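Local coordinates for long form D7clu1 salivary protein (Culex quinquefasciatus, PDB 6V4C) that binds and sequesters adenine nucleotides, most tightly ATP and ADP, to inhibit host platelet aggregation and assist the mosquito's blood feeding, at residues 212-215 with 216-219. Sequence-based numbering, arbitrary orientation.
Sequences VNEN and GKDD
E214 and K217, three residues apart in a short interhelical connection, illustrate how a surface loop can pair its own charges. K217 NZ donates to E214 OE1 at 2.9 Å, a hydrogen bond that is also a salt bridge. The carboxylate receives it through the anti lone pair of OE1, the one facing away from OE2. Both chains are bent where they meet: that of E214 leaves the backbone with CG opposite N (chi1 -161°) and turns at chi2, while that of K217 bends at chi2 and again at chi4 (-59°), which brings NZ round toward the E214 carboxylate, the two chains crossing at a slant. Nearer the backbone, E214 CG packs against K217 CG at 3.8 Å, and both side chains also rest on L209. Residues 212-217 join helix 202-211 to helix 218-226 in the second PBP/GOBP-family region of this all-helical protein. At the start of this connection a Schellman motif ends the first helix: N213, with positive phi, is the C-prime residue, E214 N bonds to L209 O, and N213 N bonds to H210 O. At its other end K217 occupies the N-cap position of the second helix. There D218 OD1 takes a hydrogen bond from H210 NE2, a side-chain tie between the start of one helix and the end of the other.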
ATOM      1  N   VAL A 212       5.181   2.112 -15.110  1.00 39.39           N
ATOM      2  CA  VAL A 212       6.325   2.389 -15.971  1.00 40.73           C
ATOM      3  C   VAL A 212       5.908   2.566 -17.433  1.00 39.72           C
ATOM      4  O   VAL A 212       6.741   2.442 -18.331  1.00 41.87           O
ATOM      5  CB  VAL A 212       7.449   1.353 -15.809  1.00 41.94           C
ATOM      6  CG1 VAL A 212       7.956   1.351 -14.381  1.00 38.23           C
ATOM      7  CG2 VAL A 212       6.964  -0.036 -16.215  1.00 42.40           C
ATOM      8  N   ASN A 213       4.625   2.840 -17.682  1.00 46.88           N
ATOM      9  CA  ASN A 213       4.108   3.164 -19.015  1.00 49.46           C
ATOM     10  C   ASN A 213       4.150   1.981 -19.983  1.00 50.26           C
ATOM     11  O   ASN A 213       4.184   2.170 -21.201  1.00 48.58           O
ATOM     12  CB  ASN A 213       4.764   4.416 -19.611  1.00 47.42           C
ATOM     13  CG  ASN A 213       4.582   5.640 -18.731  1.00 50.80           C
ATOM     14  OD1 ASN A 213       3.545   5.809 -18.089  1.00 53.06           O
ATOM     15  ND2 ASN A 213       5.595   6.496 -18.693  1.00 51.18           N
ATOM     16  N   GLU A 214       4.140   0.759 -19.463  1.00 45.33           N
ATOM     17  CA  GLU A 214       3.976  -0.429 -20.287  1.00 48.06           C
ATOM     18  C   GLU A 214       2.485  -0.697 -20.476  1.00 49.83           C
ATOM     19  O   GLU A 214       1.666  -0.364 -19.615  1.00 49.46           O
ATOM     20  CB  GLU A 214       4.630  -1.631 -19.602  1.00 43.72           C
ATOM     21  CG  GLU A 214       4.925  -2.808 -20.520  1.00 54.35           C
ATOM     22  CD  GLU A 214       6.129  -2.567 -21.409  1.00 52.01           C
ATOM     23  OE1 GLU A 214       6.325  -3.348 -22.364  1.00 55.56           O
ATOM     24  OE2 GLU A 214       6.879  -1.599 -21.155  1.00 51.17           O
ATOM     25  N   ASN A 215       2.128  -1.297 -21.613  1.00 54.85           N
ATOM     26  CA  ASN A 215       0.706  -1.486 -21.899  1.00 56.18           C
ATOM     27  C   ASN A 215       0.315  -2.799 -22.566  1.00 58.78           C
ATOM     28  O   ASN A 215      -0.851  -3.192 -22.439  1.00 63.90           O
ATOM     29  CB  ASN A 215       0.135  -0.313 -22.711  1.00 55.86           C
ATOM     30  CG  ASN A 215       0.908  -0.053 -23.989  1.00 60.88           C
ATOM     31  OD1 ASN A 215       0.769  -0.784 -24.971  1.00 64.40           O
ATOM     32  ND2 ASN A 215       1.722   0.999 -23.987  1.00 61.95           N
ATOM     33  N   GLY A 216       1.199  -3.506 -23.257  1.00 52.76           N
ATOM     34  CA  GLY A 216       0.693  -4.656 -23.981  1.00 57.92           C
ATOM     35  C   GLY A 216       0.811  -6.001 -23.297  1.00 53.55           C
ATOM     36  O   GLY A 216       0.557  -7.028 -23.938  1.00 51.00           O
ATOM     37  N   LYS A 217       1.150  -6.037 -22.008  1.00 45.94           N
ATOM     38  CA  LYS A 217       1.634  -7.254 -21.366  1.00 45.65           C
ATOM     39  C   LYS A 217       0.638  -7.888 -20.400  1.00 45.22           C
ATOM     40  O   LYS A 217       1.008  -8.822 -19.679  1.00 42.56           O
ATOM     41  CB  LYS A 217       2.958  -6.977 -20.648  1.00 43.64           C
ATOM     42  CG  LYS A 217       4.031  -6.359 -21.538  1.00 43.41           C
ATOM     43  CD  LYS A 217       4.382  -7.273 -22.702  1.00 46.02           C
ATOM     44  CE  LYS A 217       5.531  -6.710 -23.523  1.00 45.40           C
ATOM     45  NZ  LYS A 217       5.211  -5.362 -24.063  1.00 51.88           N
ATOM     46  N   ASP A 218      -0.614  -7.421 -20.372  1.00 50.00           N
ATOM     47  CA  ASP A 218      -1.571  -7.921 -19.384  1.00 48.54           C
ATOM     48  C   ASP A 218      -1.802  -9.423 -19.538  1.00 51.43           C
ATOM     49  O   ASP A 218      -1.634 -10.194 -18.581  1.00 47.61           O
ATOM     50  CB  ASP A 218      -2.893  -7.160 -19.499  1.00 50.25           C
ATOM     51  CG  ASP A 218      -2.797  -5.726 -19.008  1.00 50.26           C
ATOM     52  OD1 ASP A 218      -1.683  -5.244 -18.698  1.00 55.07           O
ATOM     53  OD2 ASP A 218      -3.856  -5.076 -18.922  1.00 56.21           O
ATOM     54  N   ASP A 219      -2.193  -9.857 -20.744  1.00 50.38           N
ATOM     55  CA  ASP A 219      -2.462 -11.269 -21.008  1.00 55.78           C
ATOM     56  C   ASP A 219      -1.184 -12.109 -20.937  1.00 55.96           C
ATOM     57  O   ASP A 219      -1.250 -13.340 -20.839  1.00 52.97           O
ATOM     58  CB  ASP A 219      -3.242 -11.414 -22.341  1.00 54.06           C
ATOM     59  CG  ASP A 219      -4.714 -10.933 -22.225  1.00 56.82           C
ATOM     60  OD1 ASP A 219      -5.259 -11.096 -21.111  1.00 56.12           O
ATOM     61  OD2 ASP A 219      -5.353 -10.410 -23.205  1.00 42.75           O
TER